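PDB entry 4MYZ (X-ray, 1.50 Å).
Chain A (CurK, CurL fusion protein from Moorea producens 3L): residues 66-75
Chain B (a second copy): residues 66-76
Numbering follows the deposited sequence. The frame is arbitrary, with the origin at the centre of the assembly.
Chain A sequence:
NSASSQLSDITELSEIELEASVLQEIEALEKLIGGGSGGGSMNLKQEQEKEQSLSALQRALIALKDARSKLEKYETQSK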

ATOM      1  N   ASP A  66       8.221   0.258   3.619  1.00 29.38           N
ATOM      2  CA  ASP A  66       8.572   1.215   4.687  1.00 32.01           C
ATOM      3  C   ASP A  66       7.622   1.099   5.869  1.00 30.47           C
ATOM      4  O   ASP A  66       8.071   1.112   7.032  1.00 31.66           O
ATOM      5  CB  ASP A  66       8.524   2.658   4.168  1.00 34.51           C
ATOM      6  CG  ASP A  66       9.641   2.981   3.215  1.00 42.10           C
ATOM      7  OD1 ASP A  66      10.702   2.316   3.279  1.00 48.08           O
ATOM      8  OD2 ASP A  66       9.466   3.924   2.394  1.00 48.54           O
ATOM      9  N   ALA A  67       6.326   1.036   5.595  1.00 29.21           N
ATOM     10  CA  ALA A  67       5.322   0.894   6.659  1.00 28.84           C
ATOM     11  C   ALA A  67       5.529  -0.406   7.427  1.00 30.32           C
ATOM     12  O   ALA A  67       5.473  -0.407   8.672  1.00 29.53           O
ATOM     13  CB  ALA A  67       3.911   0.991   6.104  1.00 29.53           C
ATOM     14  N   ARG A  68       5.804  -1.498   6.728  1.00 28.29           N
ATOM     15  CA  ARG A  68       6.067  -2.788   7.387  1.00 30.89           C
ATOM     16  C   ARG A  68       7.246  -2.695   8.319  1.00 33.13           C
ATOM     17  O   ARG A  68       7.178  -3.148   9.476  1.00 32.50           O
ATOM     18  CB  ARG A  68       6.311  -3.889   6.339  1.00 33.40           C
ATOM     19  CG  ARG A  68       6.668  -5.261   6.895  1.00 37.09           C
ATOM     20  CD  ARG A  68       7.165  -6.157   5.763  1.00 41.56           C
ATOM     21  NE  ARG A  68       7.727  -7.416   6.250  1.00 47.98           N
ATOM     22  CZ  ARG A  68       8.345  -8.309   5.486  1.00 51.51           C
ATOM     23  NH1 ARG A  68       8.511  -8.092   4.182  1.00 52.37           N
ATOM     24  NH2 ARG A  68       8.806  -9.430   6.033  1.00 54.78           N
ATOM     25  N   SER A  69       8.323  -2.080   7.851  1.00 32.26           N
ATOM     26  CA  SER A  69       9.524  -1.965   8.664  1.00 35.87           C
ATOM     27  C   SER A  69       9.223  -1.198   9.939  1.00 36.59           C
ATOM     28  O   SER A  69       9.669  -1.585  11.034  1.00 37.32           O
ATOM     29  CB  SER A  69      10.658  -1.284   7.889  1.00 38.24           C
ATOM     30  OG  SER A  69      11.815  -1.232   8.692  1.00 44.20           O
ATOM     31  N   LYS A  70       8.461  -0.115   9.822  1.00 35.37           N
ATOM     32  CA  LYS A  70       8.124   0.690  10.999  1.00 36.98           C
ATOM     33  C   LYS A  70       7.118   0.017  11.940  1.00 35.74           C
ATOM     34  O   LYS A  70       7.160   0.243  13.152  1.00 36.86           O
ATOM     35  CB  LYS A  70       7.593   2.052  10.578  1.00 37.95           C
ATOM     36  CG  LYS A  70       7.509   3.064  11.696  1.00 44.75           C
ATOM     37  CD  LYS A  70       8.855   3.742  11.923  1.00 50.04           C
ATOM     38  CE  LYS A  70       8.708   5.029  12.715  1.00 55.32           C
ATOM     39  NZ  LYS A  70       9.750   6.031  12.326  1.00 60.08           N
ATOM     40  N   LEU A  71       6.244  -0.817  11.406  1.00 32.79           N
ATOM     41  CA  LEU A  71       5.196  -1.463  12.185  1.00 32.17           C
ATOM     42  C   LEU A  71       5.728  -2.640  12.983  1.00 34.48           C
ATOM     43  O   LEU A  71       5.060  -3.105  13.897  1.00 33.74           O
ATOM     44  CB  LEU A  71       4.020  -1.903  11.303  1.00 32.84           C
ATOM     45  CG  LEU A  71       3.041  -0.758  11.076  1.00 34.34           C
ATOM     46  CD1 LEU A  71       2.129  -1.095   9.934  1.00 34.64           C
ATOM     47  CD2 LEU A  71       2.231  -0.405  12.325  1.00 35.96           C
ATOM     48  N   GLU A  72       6.908  -3.143  12.649  1.00 35.58           N
ATOM     49  CA  GLU A  72       7.431  -4.283  13.399  1.00 38.93           C
ATOM     50  C   GLU A  72       7.534  -3.954  14.887  1.00 39.78           C
ATOM     51  O   GLU A  72       7.277  -4.804  15.748  1.00 41.40           O
ATOM     52  CB  GLU A  72       8.760  -4.736  12.826  1.00 43.31           C
ATOM     53  CG  GLU A  72       8.536  -5.545  11.558  1.00 45.57           C
ATOM     54  CD  GLU A  72       9.777  -5.783  10.733  1.00 51.03           C
ATOM     55  OE1 GLU A  72       9.618  -6.226   9.575  1.00 54.72           O
ATOM     56  OE2 GLU A  72      10.896  -5.543  11.234  1.00 58.07           O
ATOM     57  N   LYS A  73       7.844  -2.710  15.221  1.00 37.68           N
ATOM     58  CA  LYS A  73       7.971  -2.381  16.644  1.00 39.57           C
ATOM     59  C   LYS A  73       6.630  -2.171  17.351  1.00 37.83           C
ATOM     60  O   LYS A  73       6.595  -2.030  18.584  1.00 38.85           O
ATOM     61  CB  LYS A  73       8.863  -1.173  16.816  1.00 42.97           C
ATOM     62  CG  LYS A  73       8.272   0.145  16.398  1.00 42.73           C
ATOM     63  CD  LYS A  73       9.393   1.168  16.328  1.00 48.09           C
ATOM     64  CE  LYS A  73       8.864   2.556  16.053  1.00 50.91           C
ATOM     65  NZ  LYS A  73       9.974   3.492  15.730  1.00 56.12           N
ATOM     66  N   TYR A  74       5.540  -2.162  16.592  1.00 34.82           N
ATOM     67  CA  TYR A  74       4.208  -1.984  17.166  1.00 34.81           C
ATOM     68  C   TYR A  74       3.311  -3.229  17.050  1.00 37.25           C
ATOM     69  O   TYR A  74       2.143  -3.164  17.428  1.00 38.17           O
ATOM     70  CB  TYR A  74       3.510  -0.786  16.514  1.00 33.50           C
ATOM     71  CG  TYR A  74       4.260   0.528  16.674  1.00 34.40           C
ATOM     72  CD1 TYR A  74       4.609   0.997  17.920  1.00 35.74           C
ATOM     73  CD2 TYR A  74       4.599   1.311  15.573  1.00 33.83           C
ATOM     74  CE1 TYR A  74       5.291   2.192  18.088  1.00 38.67           C
ATOM     75  CE2 TYR A  74       5.281   2.505  15.729  1.00 36.07           C
ATOM     76  CZ  TYR A  74       5.614   2.947  16.984  1.00 39.52           C
ATOM     77  OH  TYR A  74       6.303   4.116  17.175  1.00 43.50           O
ATOM     78  N   GLU A  75       3.829  -4.336  16.513  1.00 40.79           N
ATOM     79  CA  GLU A  75       3.040  -5.572  16.353  1.00 43.46           C
ATOM     80  C   GLU A  75       2.414  -5.977  17.689  1.00 44.57           C
ATOM     81  O   GLU A  75       3.114  -5.993  18.683  1.00 45.52           O
ATOM     82  CB  GLU A  75       3.936  -6.710  15.818  1.00 47.13           C
ATOM     83  CG  GLU A  75       3.315  -8.111  15.900  1.00 53.06           C
ATOM     84  CD  GLU A  75       4.069  -9.183  15.122  1.00 57.37           C
ATOM     85  OE1 GLU A  75       5.324  -9.151  15.079  1.00 59.94           O
ATOM     86  OE2 GLU A  75       3.394 -10.087  14.575  1.00 58.67           O
TER
ATOM     87  N   ASP B  66      -4.854   0.716   6.344  1.00 24.02           N
ATOM     88  CA  ASP B  66      -4.730  -0.029   7.603  1.00 25.66           C
ATOM     89  C   ASP B  66      -3.414   0.339   8.307  1.00 25.09           C
ATOM     90  O   ASP B  66      -3.385   0.547   9.533  1.00 25.90           O
ATOM     91  CB  ASP B  66      -4.786  -1.537   7.375  1.00 28.36           C
ATOM     92  CG  ASP B  66      -6.178  -2.042   6.985  1.00 32.88           C
ATOM     93  OD1 ASP B  66      -7.173  -1.343   7.257  1.00 38.22           O
ATOM     94  OD2 ASP B  66      -6.236  -3.142   6.384  1.00 38.69           O
ATOM     95  N   ALA B  67      -2.312   0.385   7.573  1.00 24.00           N
ATOM     96  CA  ALA B  67      -1.010   0.740   8.166  1.00 24.05           C
ATOM     97  C   ALA B  67      -1.060   2.151   8.731  1.00 24.68           C
ATOM     98  O   ALA B  67      -0.568   2.388   9.828  1.00 25.55           O
ATOM     99  CB  ALA B  67       0.104   0.623   7.152  1.00 25.12           C
ATOM    100  N   ARG B  68      -1.632   3.088   7.990  1.00 24.28           N
ATOM    101  CA  ARG B  68      -1.719   4.492   8.458  1.00 26.41           C
ATOM    102  C   ARG B  68      -2.566   4.577   9.715  1.00 27.35           C
ATOM    103  O   ARG B  68      -2.182   5.258  10.683  1.00 26.72           O
ATOM    104  CB  ARG B  68      -2.314   5.396   7.359  1.00 27.97           C
ATOM    105  CG  ARG B  68      -2.506   6.864   7.812  1.00 31.86           C
ATOM    106  CD  ARG B  68      -3.382   7.621   6.834  1.00 35.86           C
ATOM    107  NE  ARG B  68      -3.736   8.957   7.312  1.00 43.25           N
ATOM    108  CZ  ARG B  68      -4.401   9.849   6.581  1.00 47.27           C
ATOM    109  NH1 ARG B  68      -4.662  11.053   7.089  1.00 51.65           N
ATOM    110  NH2 ARG B  68      -4.798   9.552   5.341  1.00 47.05           N
ATOM    111  N   SER B  69      -3.677   3.873   9.767  1.00 26.91           N
ATOM    112  CA  SER B  69      -4.555   3.923  10.923  1.00 29.92           C
ATOM    113  C   SER B  69      -3.838   3.433  12.158  1.00 28.99           C
ATOM    114  O   SER B  69      -3.961   4.038  13.235  1.00 30.02           O
ATOM    115  CB  SER B  69      -5.811   3.119  10.704  1.00 33.42           C
ATOM    116  OG  SER B  69      -6.605   3.738   9.708  1.00 39.18           O
ATOM    117  N   LYS B  70      -3.070   2.372  12.029  1.00 27.01           N
ATOM    118  CA  LYS B  70      -2.342   1.880  13.185  1.00 27.80           C
ATOM    119  C   LYS B  70      -1.198   2.833  13.575  1.00 27.02           C
ATOM    120  O   LYS B  70      -0.997   3.166  14.771  1.00 26.70           O
ATOM    121  CB  LYS B  70      -1.795   0.494  12.928  1.00 29.27           C
ATOM    122  CG  LYS B  70      -1.032  -0.027  14.130  1.00 32.74           C
ATOM    123  CD  LYS B  70      -0.893  -1.522  14.132  1.00 36.45           C
ATOM    124  CE  LYS B  70      -0.063  -1.954  15.322  1.00 39.13           C
ATOM    125  NZ  LYS B  70      -0.740  -3.022  16.079  1.00 42.89           N
ATOM    126  N   LEU B  71      -0.425   3.281  12.602  1.00 26.24           N
ATOM    127  CA  LEU B  71       0.728   4.128  12.897  1.00 27.21           C
ATOM    128  C   LEU B  71       0.334   5.453  13.510  1.00 27.91           C
ATOM    129  O   LEU B  71       1.083   6.007  14.351  1.00 28.29           O
ATOM    130  CB  LEU B  71       1.588   4.340  11.660  1.00 27.35           C
ATOM    131  CG  LEU B  71       2.407   3.121  11.256  1.00 28.36           C
ATOM    132  CD1 LEU B  71       2.879   3.275   9.819  1.00 30.04           C
ATOM    133  CD2 LEU B  71       3.582   2.886  12.209  1.00 29.63           C
ATOM    134  N   GLU B  72      -0.840   5.963  13.156  1.00 28.30           N
ATOM    135  CA  GLU B  72      -1.252   7.272  13.677  1.00 31.29           C
ATOM    136  C   GLU B  72      -1.591   7.225  15.163  1.00 31.73           C
ATOM    137  O   GLU B  72      -1.608   8.259  15.822  1.00 34.02           O
ATOM    138  CB  GLU B  72      -2.356   7.914  12.850  1.00 35.02           C
ATOM    139  CG  GLU B  72      -3.710   7.263  12.795  1.00 38.61           C
ATOM    140  CD  GLU B  72      -4.574   7.799  11.632  1.00 42.74           C
ATOM    141  OE1 GLU B  72      -5.724   7.350  11.511  1.00 48.00           O
ATOM    142  OE2 GLU B  72      -4.127   8.658  10.826  1.00 46.30           O
ATOM    143  N   LYS B  73      -1.763   6.032  15.715  1.00 29.71           N
ATOM    144  CA  LYS B  73      -1.953   5.880  17.162  1.00 30.83           C
ATOM    145  C   LYS B  73      -0.649   6.080  17.943  1.00 30.21           C
ATOM    146  O   LYS B  73      -0.675   6.373  19.149  1.00 31.87           O
ATOM    147  CB  LYS B  73      -2.571   4.518  17.479  1.00 31.29           C
ATOM    148  CG  LYS B  73      -3.934   4.324  16.823  1.00 33.58           C
ATOM    149  CD  LYS B  73      -4.592   3.030  17.224  1.00 36.71           C
ATOM    150  CE  LYS B  73      -5.965   2.933  16.565  1.00 39.97           C
ATOM    151  NZ  LYS B  73      -6.591   1.619  16.849  1.00 43.51           N
ATOM    152  N   TYR B  74       0.482   5.936  17.258  1.00 29.08           N
ATOM    153  CA  TYR B  74       1.799   5.953  17.896  1.00 28.86           C
ATOM    154  C   TYR B  74       2.690   7.128  17.448  1.00 31.70           C
ATOM    155  O   TYR B  74       3.552   7.587  18.186  1.00 33.38           O
ATOM    156  CB  TYR B  74       2.524   4.657  17.562  1.00 28.20           C
ATOM    157  CG  TYR B  74       1.857   3.455  18.175  1.00 27.14           C
ATOM    158  CD1 TYR B  74       2.127   3.090  19.474  1.00 27.34           C
ATOM    159  CD2 TYR B  74       0.962   2.697  17.470  1.00 26.66           C
ATOM    160  CE1 TYR B  74       1.529   2.011  20.060  1.00 27.85           C
ATOM    161  CE2 TYR B  74       0.353   1.596  18.029  1.00 26.58           C
ATOM    162  CZ  TYR B  74       0.643   1.240  19.319  1.00 27.45           C
ATOM    163  OH  TYR B  74       0.052   0.170  19.932  1.00 29.89           O
ATOM    164  N   GLU B  75       2.487   7.602  16.234  1.00 33.38           N
ATOM    165  CA  GLU B  75       3.379   8.584  15.618  1.00 38.00           C
ATOM    166  C   GLU B  75       2.633   9.890  15.360  1.00 41.39           C
ATOM    167  O   GLU B  75       1.440   9.883  15.041  1.00 42.89           O
ATOM    168  CB  GLU B  75       3.889   8.068  14.256  1.00 38.79           C
ATOM    169  CG  GLU B  75       4.650   6.741  14.264  1.00 40.71           C
ATOM    170  CD  GLU B  75       6.037   6.817  14.870  1.00 45.10           C
ATOM    171  OE1 GLU B  75       6.548   7.933  15.092  1.00 48.39           O
ATOM    172  OE2 GLU B  75       6.630   5.750  15.140  1.00 47.12           O
ATOM    173  N   THR B  76       3.373  10.995  15.443  1.00 48.20           N
ATOM    174  CA  THR B  76       2.913  12.325  15.034  1.00 52.82           C
ATOM    175  C   THR B  76       1.449  12.600  15.371  1.00 57.53           C
ATOM    176  O   THR B  76       1.159  13.420  16.254  1.00 63.82           O
ATOM    177  CB  THR B  76       3.175  12.537  13.530  1.00 53.13           C
ATOM    178  OG1 THR B  76       4.586  12.469  13.297  1.00 53.53           O
ATOM    179  CG2 THR B  76       2.625  13.870  13.025  1.00 54.84           C
TER
HETATM  180  O   HOH W   1       8.635   8.325  12.948  1.00 61.03           O

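Helices that pair along one shared face commonly bury small and branched apolar residues at the centre and leave the polar chemistry to the margin. The two copies of the CurK, CurL fusion protein illustrate the principle within about ten residues of each chain. The apolar cluster begins at A67, matched with its own copy: A67(A) CB and A67(B) CB are 4.0 Å apart, and both CA-to-CB bonds point toward the partner chain. Because each side chain is a single methyl group, the backbones can come close here, with A67(A) CA and A67(B) CA 6.5 Å apart.

One turn later, at the centre of the cluster, the same register brings L71 opposite L71, the CA atoms of L71(A) and L71(B) now separated by 7.2 Å. The helical segments run in broadly the same direction, at 34° to one another, and their axes approach to 10.5 Å. Neither leucine leaves its backbone aimed straight at the partner; both CA-to-CB bonds point sideways, and it is the m,t rotamer that carries the branched end across. The methyl groups meet at L71(A) CD2 and L71(B) CD2, 3.6 Å apart, while L71(A) CD1 lies 3.8 Å from A67(B) CB. Its counterpart is looser, with A67(A) CB and L71(B) CD1 4.5 Å apart. These four buried residues form a compact apolar cluster held by van der Waals contact and the exclusion of water.

Lysine can border such a cluster because its aliphatic stem is itself apolar. K70(B) CG packs 3.7 Å from L71(A) CD2, and K70(A) CG lies 4.0 Å from L71(B) CD2, so each stem covers a leucine of the other chain while its ammonium group remains free for polar partners. K70(B) NZ donates a weak hydrogen bond of 3.2 Å to the backbone carbonyl Y74(A) O.

Beyond the leucines the symmetry of the contact gives way. The rings of Y74(A) and Y74(B) form an offset stack, their centroids 4.2 Å apart and their planes at 17°, with Y74(A) CE1 and Y74(B) CD1 3.6 Å apart. The offset places Y74(B) CB over a face of the Y74(A) ring, 3.9 Å from its centroid, in a CH-pi contact. Y74(A) also reaches back to the apolar cluster, its CD2 lying 3.9 Å from L71(B) CD2.

The phenol of this tyrosine then turns the contact polar. Y74(A) OH donates a short hydrogen bond of 2.6 Å to E75(B) OE2, which sits at the edge of the ring, near its plane. Positive charge gathers around the same carboxylate without forming a direct salt bridge: K70(A) NZ and K73(A) NZ stand 4.2 and 4.1 Å from E75(B) OE2. A water lies between K70(A) NZ and the other carboxylate oxygen, E75(B) OE1; the oxygen of water 1 accepts from K70(A) NZ at 2.6 Å and lies 3.0 Å from E75(B) OE1, within hydrogen-bonding reach. The glutamate thus joins the aromatic pair to the solvated edge.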